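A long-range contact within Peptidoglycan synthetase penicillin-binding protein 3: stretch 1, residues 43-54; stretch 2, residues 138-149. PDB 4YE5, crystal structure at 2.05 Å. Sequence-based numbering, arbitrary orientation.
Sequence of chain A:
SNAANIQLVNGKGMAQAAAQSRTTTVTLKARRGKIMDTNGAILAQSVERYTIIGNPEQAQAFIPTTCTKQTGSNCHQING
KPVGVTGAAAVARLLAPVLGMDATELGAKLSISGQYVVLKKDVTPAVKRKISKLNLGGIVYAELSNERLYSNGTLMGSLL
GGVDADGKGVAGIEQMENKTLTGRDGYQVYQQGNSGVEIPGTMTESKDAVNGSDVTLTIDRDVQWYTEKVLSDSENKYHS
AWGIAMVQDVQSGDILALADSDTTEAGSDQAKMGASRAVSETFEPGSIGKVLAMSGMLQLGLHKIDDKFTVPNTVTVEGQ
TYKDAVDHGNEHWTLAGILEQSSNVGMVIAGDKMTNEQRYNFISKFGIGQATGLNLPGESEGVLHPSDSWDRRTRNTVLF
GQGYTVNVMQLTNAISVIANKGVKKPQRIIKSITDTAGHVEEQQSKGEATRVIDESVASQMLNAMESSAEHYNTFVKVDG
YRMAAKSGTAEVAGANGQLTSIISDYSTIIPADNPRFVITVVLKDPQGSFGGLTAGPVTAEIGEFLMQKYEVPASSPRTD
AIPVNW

Stretch 1 43-54: LAQSVERYTIIG
Stretch 2 (138-149) GIVYAELSNERL

Residues 43-54 and 138-149 run antiparallel and pair twice, through strands 50-54 and 140-144 and again through strands 43-46 and 148-149, with a looser connection between. The axes of the longer strands approach to 4.4 Å at 151° between their N-to-C directions, and the contact buries 1046 Å² in all. Phi/psi values are extended in the paired segments apart from Leu43, whose psi is -28°, for example -100/129 at Thr51 and -109/115 at Glu143.

The register follows from the CA separations: Tyr50 CA to Leu144 CA 4.5 Å, Thr51 CA to Glu143 CA 4.9 Å, Ile52 CA to Ala142 CA 4.6 Å, Ile53 CA to Tyr141 CA 5.3 Å and Gly54 CA to Val140 CA 4.5 Å. Thr51-Glu143 and Ile53-Tyr141 are the hydrogen-bonded pairs. Their four bonds satisfy both amides and both carbonyls of each pair: Thr51 N to Glu143 O and Glu143 N to Thr51 O, each 2.7 Å; Ile53 N to Tyr141 O, 2.7 Å at 176°; and Tyr141 N to Ile53 O, 2.9 Å. The same carbonyls also receive CA-H...O contacts, the shortest from Val140 CA to Ile53 O at 3.2 Å.

Beyond Tyr50 the ladder continues with Ser145 N donating to Arg49 O (2.8 Å, 173°). The strands then part enough for water 2 to bridge two acceptors, donating to Val47 O at 2.9 Å and Ser145 O at 2.7 Å. Val47 O also takes a weak bond from Arg49 N (3.1 Å). Pairing resumes with Val47 N to Glu147 O (3.1 Å) and closes with the reciprocal bonds of Gln45 and Leu149, Gln45 N to Leu149 O at 2.9 Å and Leu149 N to Gln45 O at 2.8 Å.

Arg148 (chi1 t, chi2 p) brings its guanidinium back to the opposing strand, where NH1 donates to Ser46 OG (3.0 Å, 140°). Ser46 OG lies near the guanidinium plane, as an acceptor should, whereas Ala44 CB sits over one face, 3.7 Å from Arg148 NH2. Ser46 OG (chi1 m) also bonds water 1 at 2.6 Å, and that water donates to Asn146 O at 3.0 Å. Within the second stretch, Glu147 N donates to Ser145 OG (3.2 Å, 176°).

Apolar contacts occur on both faces. On the face shared by Tyr50, Ile52, Ala142 and Leu144, Tyr50 (chi1 m, chi2 -86°) places CD1 3.8 Å from Ala142 CB and CE1 3.7 Å from Leu144 CB, while its OH donates to Glu48 OE2 at 2.6 Å. Ile52 (m, m) sets CG2 3.5 Å from Val140 CG1 and CD1 3.8 Å from Ala142 CB. On the other face, Tyr141 (chi1 p, chi2 -86°) lays its ring against Ile53 (m, m): Ile53 CB stands 3.9 Å from the ring centroid, 18° off the normal, a CH-pi contact. Nearer the other end, Val47 (chi1 t) packs CG2 3.6 Å from Leu149 CD1 (Leu149 m, t).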

# COMPACT_ATOMS: atom_id res chain seq x y z
N LEU A 43 13.42 -1.76 -1.40
CA LEU A 43 12.45 -1.63 -2.50
C LEU A 43 12.56 -0.29 -3.21
O LEU A 43 12.23 -0.18 -4.39
CB LEU A 43 11.03 -1.78 -1.98
CG LEU A 43 10.71 -3.10 -1.28
CD1 LEU A 43 9.35 -3.03 -0.65
CD2 LEU A 43 10.80 -4.24 -2.28
N ALA A 44 13.02 0.73 -2.48
CA ALA A 44 13.18 2.07 -3.04
C ALA A 44 14.36 2.73 -2.34
O ALA A 44 14.46 2.66 -1.12
CB ALA A 44 11.93 2.92 -2.80
N GLN A 45 15.23 3.35 -3.12
CA GLN A 45 16.29 4.16 -2.52
C GLN A 45 16.86 5.18 -3.48
O GLN A 45 16.85 5.00 -4.70
CB GLN A 45 17.41 3.29 -1.95
CG GLN A 45 18.17 2.48 -2.96
CD GLN A 45 19.44 1.90 -2.36
OE1 GLN A 45 20.16 2.58 -1.64
NE2 GLN A 45 19.72 0.64 -2.66
N SER A 46 17.36 6.27 -2.90
CA SER A 46 17.86 7.39 -3.68
C SER A 46 19.37 7.29 -3.89
O SER A 46 20.09 6.74 -3.06
CB SER A 46 17.49 8.71 -2.98
OG SER A 46 16.08 8.88 -2.91
N VAL A 47 19.84 7.81 -5.01
CA VAL A 47 21.26 7.83 -5.34
C VAL A 47 21.86 9.14 -4.85
O VAL A 47 21.41 10.21 -5.27
CB VAL A 47 21.46 7.78 -6.88
CG1 VAL A 47 22.93 7.57 -7.22
CG2 VAL A 47 20.59 6.67 -7.49
N GLU A 48 22.86 9.07 -3.98
CA GLU A 48 23.51 10.29 -3.51
C GLU A 48 24.54 10.80 -4.51
O GLU A 48 25.68 10.36 -4.51
CB GLU A 48 24.16 10.09 -2.13
CG GLU A 48 24.62 11.41 -1.52
CD GLU A 48 25.56 11.24 -0.33
OE1 GLU A 48 25.73 10.10 0.14
OE2 GLU A 48 26.14 12.26 0.13
N ARG A 49 24.12 11.73 -5.36
CA ARG A 49 25.02 12.44 -6.27
C ARG A 49 24.68 13.93 -6.17
O ARG A 49 23.63 14.30 -5.62
CB ARG A 49 24.82 11.99 -7.72
CG ARG A 49 24.86 10.48 -7.92
CD ARG A 49 26.22 9.88 -7.59
NE ARG A 49 27.18 10.12 -8.66
CZ ARG A 49 28.17 9.28 -8.97
NH1 ARG A 49 28.33 8.16 -8.28
NH2 ARG A 49 29.00 9.58 -9.97
N TYR A 50 25.55 14.78 -6.71
CA TYR A 50 25.40 16.23 -6.53
C TYR A 50 25.63 17.01 -7.81
O TYR A 50 26.44 16.62 -8.66
CB TYR A 50 26.37 16.73 -5.46
CG TYR A 50 26.07 16.17 -4.10
CD1 TYR A 50 25.14 16.78 -3.28
CD2 TYR A 50 26.71 15.03 -3.64
CE1 TYR A 50 24.85 16.27 -2.03
CE2 TYR A 50 26.43 14.51 -2.37
CZ TYR A 50 25.49 15.14 -1.58
OH TYR A 50 25.19 14.66 -0.31
N THR A 51 24.92 18.12 -7.95
CA THR A 51 25.32 19.09 -8.96
C THR A 51 26.09 20.20 -8.24
O THR A 51 25.62 20.73 -7.22
CB THR A 51 24.11 19.67 -9.71
OG1 THR A 51 23.37 18.59 -10.31
CG2 THR A 51 24.56 20.60 -10.81
N ILE A 52 27.27 20.53 -8.74
CA ILE A 52 28.08 21.59 -8.13
C ILE A 52 27.76 22.91 -8.81
O ILE A 52 27.89 23.04 -10.04
CB ILE A 52 29.59 21.28 -8.22
CG1 ILE A 52 29.92 19.97 -7.50
CG2 ILE A 52 30.43 22.45 -7.64
CD1 ILE A 52 29.40 19.92 -6.06
N ILE A 53 27.33 23.88 -8.01
CA ILE A 53 26.88 25.17 -8.51
C ILE A 53 27.84 26.27 -8.09
O ILE A 53 28.29 26.31 -6.95
CB ILE A 53 25.47 25.52 -7.93
CG1 ILE A 53 24.45 24.42 -8.27
CG2 ILE A 53 25.00 26.89 -8.43
CD1 ILE A 53 24.25 24.18 -9.77
N GLY A 54 28.14 27.18 -9.01
CA GLY A 54 28.87 28.39 -8.67
C GLY A 54 27.99 29.64 -8.72
O GLY A 54 27.00 29.69 -9.45
N GLY A 138 29.35 29.56 0.25
CA GLY A 138 28.67 30.71 -0.28
C GLY A 138 28.90 30.76 -1.78
O GLY A 138 27.95 30.88 -2.55
N ILE A 139 30.15 30.64 -2.21
CA ILE A 139 30.48 30.84 -3.63
C ILE A 139 30.19 29.59 -4.45
O ILE A 139 29.65 29.67 -5.55
CB ILE A 139 31.94 31.26 -3.81
CG1 ILE A 139 32.20 32.51 -2.97
CG2 ILE A 139 32.26 31.48 -5.31
CD1 ILE A 139 33.63 32.90 -2.91
N VAL A 140 30.56 28.45 -3.90
CA VAL A 140 30.30 27.18 -4.56
C VAL A 140 29.49 26.31 -3.59
O VAL A 140 29.77 26.29 -2.39
CB VAL A 140 31.62 26.48 -4.92
CG1 VAL A 140 31.36 25.16 -5.59
CG2 VAL A 140 32.47 27.37 -5.81
N TYR A 141 28.47 25.64 -4.10
CA TYR A 141 27.70 24.72 -3.27
C TYR A 141 27.19 23.52 -4.06
O TYR A 141 27.20 23.50 -5.31
CB TYR A 141 26.53 25.43 -2.56
CG TYR A 141 25.56 26.13 -3.50
CD1 TYR A 141 25.80 27.43 -3.93
CD2 TYR A 141 24.40 25.48 -3.94
CE1 TYR A 141 24.91 28.07 -4.78
CE2 TYR A 141 23.50 26.13 -4.79
CZ TYR A 141 23.77 27.42 -5.21
OH TYR A 141 22.90 28.07 -6.05
N ALA A 142 26.77 22.51 -3.32
CA ALA A 142 26.34 21.24 -3.89
C ALA A 142 24.81 21.11 -3.82
O ALA A 142 24.21 21.33 -2.77
CB ALA A 142 27.00 20.11 -3.14
N GLU A 143 24.20 20.73 -4.94
CA GLU A 143 22.77 20.43 -4.95
C GLU A 143 22.54 18.93 -5.10
O GLU A 143 22.91 18.34 -6.11
CB GLU A 143 22.04 21.22 -6.05
CG GLU A 143 21.61 22.63 -5.61
CD GLU A 143 20.93 23.45 -6.71
OE1 GLU A 143 20.93 23.02 -7.89
OE2 GLU A 143 20.40 24.55 -6.38
N LEU A 144 21.96 18.32 -4.07
CA LEU A 144 21.71 16.88 -4.04
C LEU A 144 20.71 16.46 -5.13
O LEU A 144 19.65 17.06 -5.26
CB LEU A 144 21.19 16.47 -2.67
CG LEU A 144 20.70 15.03 -2.53
CD1 LEU A 144 21.88 14.08 -2.57
CD2 LEU A 144 19.89 14.86 -1.23
N SER A 145 21.06 15.44 -5.91
CA SER A 145 20.20 14.98 -7.00
C SER A 145 19.09 14.12 -6.40
O SER A 145 19.22 13.61 -5.28
CB SER A 145 20.96 14.15 -8.03
OG SER A 145 20.29 12.87 -8.15
N ASN A 146 18.01 13.93 -7.15
CA ASN A 146 16.86 13.21 -6.57
C ASN A 146 16.49 11.92 -7.27
O ASN A 146 15.35 11.44 -7.15
CB ASN A 146 15.64 14.11 -6.49
CG ASN A 146 15.86 15.29 -5.58
OD1 ASN A 146 15.90 15.15 -4.35
ND2 ASN A 146 16.03 16.46 -6.17
N GLU A 147 17.45 11.35 -8.00
CA GLU A 147 17.22 10.07 -8.66
C GLU A 147 16.76 9.01 -7.65
O GLU A 147 17.37 8.84 -6.59
CB GLU A 147 18.48 9.60 -9.38
CG GLU A 147 18.22 8.33 -10.23
CD GLU A 147 19.43 7.91 -11.06
OE1 GLU A 147 20.58 8.13 -10.61
OE2 GLU A 147 19.22 7.36 -12.16
N ARG A 148 15.68 8.30 -7.98
CA ARG A 148 15.09 7.29 -7.10
C ARG A 148 15.07 5.96 -7.83
O ARG A 148 14.53 5.86 -8.93
CB ARG A 148 13.65 7.70 -6.74
CG ARG A 148 12.95 6.86 -5.64
CD ARG A 148 13.47 7.21 -4.27
NE ARG A 148 12.62 6.73 -3.16
CZ ARG A 148 13.07 6.55 -1.92
NH1 ARG A 148 14.34 6.80 -1.63
NH2 ARG A 148 12.24 6.13 -0.95
N LEU A 149 15.68 4.93 -7.25
CA LEU A 149 15.75 3.62 -7.90
C LEU A 149 14.91 2.59 -7.16
O LEU A 149 14.87 2.56 -5.92
CB LEU A 149 17.19 3.11 -7.97
CG LEU A 149 18.22 4.00 -8.70
CD1 LEU A 149 19.62 3.37 -8.67
CD2 LEU A 149 17.78 4.28 -10.14
O HOH W 1 14.77 10.74 -4.25
O HOH W 2 19.55 11.56 -3.49